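Local coordinates for beta-galactosidase (Trichoderma reesei, PDB 3OG2), which probably hydrolyses terminal non-reducing beta-D-galactose residues from beta-D-galactosides, as a glycoside hydrolase of family 35, at residues R140-D151 and N192-Q202. Numbering follows the deposited sequence.
Sequences RTDAPDYLHATD and NKPYMQYVIDQ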
loop_
_atom_site.group_PDB
_atom_site.type_symbol
_atom_site.label_atom_id
_atom_site.label_comp_id
_atom_site.label_asym_id
_atom_site.label_seq_id
_atom_site.Cartn_x
_atom_site.Cartn_y
_atom_site.Cartn_z
ATOM N N ARG A 140 -14.229 11.028 17.068
ATOM C CA ARG A 140 -14.986 11.055 15.816
ATOM C C ARG A 140 -16.434 11.450 16.099
ATOM O O ARG A 140 -17.347 11.019 15.399
ATOM C CB ARG A 140 -14.962 9.728 15.035
ATOM C CG ARG A 140 -13.498 9.299 14.750
ATOM C CD ARG A 140 -13.441 7.943 14.082
ATOM N NE ARG A 140 -13.983 8.066 12.696
ATOM C CZ ARG A 140 -14.373 6.991 11.987
ATOM N NH1 ARG A 140 -14.301 5.764 12.526
ATOM N NH2 ARG A 140 -14.844 7.188 10.775
ATOM N N THR A 141 -16.617 12.318 17.087
ATOM C CA THR A 141 -17.917 12.977 17.319
ATOM C C THR A 141 -17.688 14.464 17.488
ATOM O O THR A 141 -16.527 14.905 17.513
ATOM C CB THR A 141 -18.614 12.449 18.572
ATOM O OG1 THR A 141 -17.966 12.951 19.751
ATOM C CG2 THR A 141 -18.653 10.924 18.612
ATOM N N ASP A 142 -18.784 15.218 17.661
ATOM C CA ASP A 142 -18.517 16.661 17.906
ATOM C C ASP A 142 -18.289 16.978 19.379
ATOM O O ASP A 142 -18.394 18.171 19.712
ATOM C CB ASP A 142 -19.585 17.543 17.263
ATOM C CG ASP A 142 -20.995 17.157 17.663
ATOM O OD1 ASP A 142 -21.212 16.071 18.199
ATOM O OD2 ASP A 142 -21.849 18.045 17.384
ATOM N N ALA A 143 -17.876 16.032 20.197
ATOM C CA ALA A 143 -17.387 16.334 21.547
ATOM C C ALA A 143 -16.298 17.376 21.354
ATOM O O ALA A 143 -15.361 17.139 20.544
ATOM C CB ALA A 143 -16.824 15.121 22.276
ATOM N N PRO A 144 -16.398 18.537 21.974
ATOM C CA PRO A 144 -15.493 19.636 21.622
ATOM C C PRO A 144 -14.060 19.359 22.013
ATOM O O PRO A 144 -13.162 19.933 21.360
ATOM C CB PRO A 144 -16.060 20.866 22.333
ATOM C CG PRO A 144 -16.847 20.250 23.465
ATOM C CD PRO A 144 -17.420 18.958 22.938
ATOM N N ASP A 145 -13.814 18.515 23.040
ATOM C CA ASP A 145 -12.402 18.240 23.344
ATOM C C ASP A 145 -11.746 17.426 22.229
ATOM O O ASP A 145 -10.600 17.690 21.863
ATOM C CB ASP A 145 -12.231 17.546 24.696
ATOM C CG ASP A 145 -13.187 16.377 24.926
ATOM O OD1 ASP A 145 -14.069 16.083 24.095
ATOM O OD2 ASP A 145 -13.067 15.686 25.965
ATOM N N TYR A 146 -12.476 16.515 21.598
ATOM C CA TYR A 146 -12.001 15.791 20.416
ATOM C C TYR A 146 -11.846 16.771 19.260
ATOM O O TYR A 146 -10.789 16.849 18.603
ATOM C CB TYR A 146 -12.941 14.611 20.024
ATOM C CG TYR A 146 -12.496 14.114 18.636
ATOM C CD1 TYR A 146 -11.286 13.410 18.519
ATOM C CD2 TYR A 146 -13.234 14.395 17.486
ATOM C CE1 TYR A 146 -10.862 12.961 17.275
ATOM C CE2 TYR A 146 -12.804 13.978 16.256
ATOM C CZ TYR A 146 -11.611 13.261 16.154
ATOM O OH TYR A 146 -11.192 12.869 14.902
ATOM N N LEU A 147 -12.905 17.532 18.937
ATOM C CA LEU A 147 -12.852 18.410 17.757
ATOM C C LEU A 147 -11.668 19.354 17.846
ATOM O O LEU A 147 -10.872 19.525 16.918
ATOM C CB LEU A 147 -14.110 19.306 17.635
ATOM C CG LEU A 147 -15.377 18.542 17.222
ATOM C CD1 LEU A 147 -16.477 19.559 17.019
ATOM C CD2 LEU A 147 -15.175 17.716 15.950
ATOM N N HIS A 148 -11.539 19.986 19.032
ATOM C CA HIS A 148 -10.498 20.997 19.114
ATOM C C HIS A 148 -9.127 20.336 19.192
ATOM O O HIS A 148 -8.136 20.938 18.752
ATOM C CB HIS A 148 -10.834 21.942 20.269
ATOM C CG HIS A 148 -12.114 22.685 20.009
ATOM N ND1 HIS A 148 -12.539 23.168 18.792
ATOM C CD2 HIS A 148 -13.043 23.022 20.933
ATOM C CE1 HIS A 148 -13.714 23.777 18.957
ATOM N NE2 HIS A 148 -14.009 23.685 20.223
ATOM N N ALA A 149 -9.020 19.072 19.632
ATOM C CA ALA A 149 -7.747 18.338 19.563
ATOM C C ALA A 149 -7.289 18.135 18.116
ATOM O O ALA A 149 -6.086 17.988 17.907
ATOM C CB ALA A 149 -7.855 16.987 20.254
ATOM N N THR A 150 -8.215 18.144 17.144
ATOM C CA THR A 150 -7.849 17.921 15.727
ATOM C C THR A 150 -7.500 19.207 14.985
ATOM O O THR A 150 -6.990 19.162 13.851
ATOM C CB THR A 150 -8.980 17.239 14.940
ATOM O OG1 THR A 150 -10.081 18.144 14.754
ATOM C CG2 THR A 150 -9.466 15.951 15.571
ATOM N N ASP A 151 -7.818 20.358 15.587
ATOM C CA ASP A 151 -7.776 21.602 14.813
ATOM C C ASP A 151 -6.379 21.942 14.333
ATOM O O ASP A 151 -6.205 22.376 13.176
ATOM C CB ASP A 151 -8.247 22.803 15.653
ATOM C CG ASP A 151 -9.761 22.842 15.821
ATOM O OD1 ASP A 151 -10.510 22.316 14.969
ATOM O OD2 ASP A 151 -10.202 23.493 16.800
ATOM N N ASN A 192 -23.844 11.998 12.354
ATOM C CA ASN A 192 -23.820 13.244 13.143
ATOM C C ASN A 192 -23.496 14.384 12.181
ATOM O O ASN A 192 -22.323 14.617 11.854
ATOM C CB ASN A 192 -22.828 13.063 14.289
ATOM C CG ASN A 192 -22.746 14.282 15.196
ATOM O OD1 ASN A 192 -23.071 15.407 14.817
ATOM N ND2 ASN A 192 -22.338 14.015 16.413
ATOM N N LYS A 193 -24.533 15.023 11.609
ATOM C CA LYS A 193 -24.278 16.014 10.562
ATOM C C LYS A 193 -23.499 17.246 11.054
ATOM O O LYS A 193 -22.641 17.706 10.284
ATOM C CB LYS A 193 -25.570 16.350 9.864
ATOM C CG LYS A 193 -26.189 15.121 9.172
ATOM C CD LYS A 193 -27.378 15.470 8.344
ATOM C CE LYS A 193 -27.976 14.251 7.646
ATOM N NZ LYS A 193 -29.176 14.598 6.808
ATOM N N PRO A 194 -23.713 17.767 12.248
ATOM C CA PRO A 194 -22.838 18.813 12.728
ATOM C C PRO A 194 -21.387 18.362 12.780
ATOM O O PRO A 194 -20.486 19.152 12.421
ATOM C CB PRO A 194 -23.382 19.126 14.158
ATOM C CG PRO A 194 -24.865 18.837 13.981
ATOM C CD PRO A 194 -24.856 17.543 13.187
ATOM N N TYR A 195 -21.109 17.134 13.198
ATOM C CA TYR A 195 -19.736 16.620 13.198
ATOM C C TYR A 195 -19.167 16.605 11.793
ATOM O O TYR A 195 -18.073 17.130 11.506
ATOM C CB TYR A 195 -19.696 15.219 13.837
ATOM C CG TYR A 195 -18.354 14.570 13.598
ATOM C CD1 TYR A 195 -17.228 15.061 14.225
ATOM C CD2 TYR A 195 -18.218 13.475 12.735
ATOM C CE1 TYR A 195 -15.987 14.467 13.995
ATOM C CE2 TYR A 195 -16.997 12.895 12.499
ATOM C CZ TYR A 195 -15.880 13.403 13.135
ATOM O OH TYR A 195 -14.629 12.832 12.939
ATOM N N MET A 196 -19.949 16.043 10.872
ATOM C CA MET A 196 -19.466 15.940 9.482
ATOM C C MET A 196 -19.161 17.297 8.894
ATOM O O MET A 196 -18.181 17.501 8.183
ATOM C CB MET A 196 -20.505 15.199 8.629
ATOM C CG MET A 196 -20.775 13.768 9.049
ATOM S SD MET A 196 -22.419 13.187 8.492
ATOM C CE MET A 196 -21.972 12.862 6.821
ATOM N N GLN A 197 -20.081 18.270 9.157
ATOM C CA GLN A 197 -19.836 19.605 8.613
ATOM C C GLN A 197 -18.647 20.281 9.276
ATOM O O GLN A 197 -17.977 21.064 8.604
ATOM C CB GLN A 197 -21.106 20.471 8.793
ATOM C CG GLN A 197 -20.942 21.774 8.010
ATOM C CD GLN A 197 -20.831 21.526 6.521
ATOM O OE1 GLN A 197 -21.544 20.745 5.888
ATOM N NE2 GLN A 197 -19.871 22.243 5.940
ATOM N N TYR A 198 -18.418 20.057 10.584
ATOM C CA TYR A 198 -17.219 20.654 11.208
ATOM C C TYR A 198 -15.977 20.155 10.461
ATOM O O TYR A 198 -15.052 20.959 10.215
ATOM C CB TYR A 198 -17.149 20.237 12.660
ATOM C CG TYR A 198 -16.057 20.936 13.439
ATOM C CD1 TYR A 198 -14.754 20.399 13.474
ATOM C CD2 TYR A 198 -16.298 22.121 14.134
ATOM C CE1 TYR A 198 -13.750 21.034 14.165
ATOM C CE2 TYR A 198 -15.295 22.759 14.842
ATOM C CZ TYR A 198 -14.009 22.218 14.857
ATOM O OH TYR A 198 -13.028 22.837 15.591
ATOM N N VAL A 199 -15.930 18.853 10.156
ATOM C CA VAL A 199 -14.724 18.287 9.502
ATOM C C VAL A 199 -14.546 18.915 8.134
ATOM O O VAL A 199 -13.441 19.304 7.711
ATOM C CB VAL A 199 -14.886 16.760 9.445
ATOM C CG1 VAL A 199 -13.824 16.105 8.571
ATOM C CG2 VAL A 199 -14.863 16.178 10.863
ATOM N N ILE A 200 -15.675 19.090 7.388
ATOM C CA ILE A 200 -15.580 19.793 6.106
ATOM C C ILE A 200 -15.118 21.240 6.255
ATOM O O ILE A 200 -14.252 21.693 5.491
ATOM C CB ILE A 200 -16.963 19.750 5.378
ATOM C CG1 ILE A 200 -17.255 18.310 4.915
ATOM C CG2 ILE A 200 -17.035 20.750 4.236
ATOM C CD1 ILE A 200 -18.692 18.108 4.439
ATOM N N ASP A 201 -15.697 21.942 7.225
ATOM C CA ASP A 201 -15.340 23.334 7.442
ATOM C C ASP A 201 -13.843 23.478 7.747
ATOM O O ASP A 201 -13.235 24.469 7.294
ATOM C CB ASP A 201 -16.119 23.942 8.617
ATOM C CG ASP A 201 -17.595 24.155 8.443
ATOM O OD1 ASP A 201 -18.121 24.125 7.290
ATOM O OD2 ASP A 201 -18.307 24.401 9.480
ATOM N N GLN A 202 -13.275 22.527 8.494
ATOM C CA GLN A 202 -11.827 22.675 8.779
ATOM C C GLN A 202 -11.030 22.706 7.487
ATOM O O GLN A 202 -10.058 23.418 7.321
ATOM C CB GLN A 202 -11.289 21.518 9.604
ATOM C CG GLN A 202 -11.838 21.449 11.044
ATOM C CD GLN A 202 -11.282 20.219 11.717
ATOM O OE1 GLN A 202 -11.508 19.090 11.203
ATOM N NE2 GLN A 202 -10.553 20.366 12.802
HETATM O O HOH W 1 -24.070 16.924 16.944
HETATM O O HOH W 2 -12.276 14.277 12.872
HETATM O O HOH W 3 -11.950 16.977 12.967
#
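Tyr198 and Tyr195 reach across from helix 193-202 to Leu147 and the turn at 140-142, in a near-parallel helix-helix contact on the outside of the TIM barrel. The segment axes approach to 11.5 Å and are inclined by 15°, an example of aromatic side chains spanning helices too far apart for close backbone packing. Leu147 sits between the two tyrosines: its CD1 lies over the face of the Tyr198 ring, 3.8 Å from the centroid in a CH-pi contact, while CD2 meets the edge of Tyr195. With CG anti to the backbone N (chi1 -173°), Tyr198 extends across to Asp151, its OH donating to the syn lone pair of OD1 at 2.6 Å. The anti lone pair of that oxygen takes Gln202 NE2 at 2.9 Å, and the same nitrogen also donates to Thr150 OG1. His148 ND1 donates to the other carboxylate oxygen, OD2, on its syn side. A phenylalanine in place of Tyr198 could still pack on Leu147, but would probably leave Asp151 OD1 without its shortest bond. At the opposite end, Asn192 ND2 donates to Asp142 OD1 from above the carboxylate plane (2.9 Å). Tyr195 lies with one face against the backbone of Arg140 and Thr141; its OH is hydrogen-bonded to Glu178 OE2, and Arg140 NH2 forms a salt bridge with OE1. The paired helices thus flank strand 172-177, helix 144-163 leading into it and helix 193-205 following.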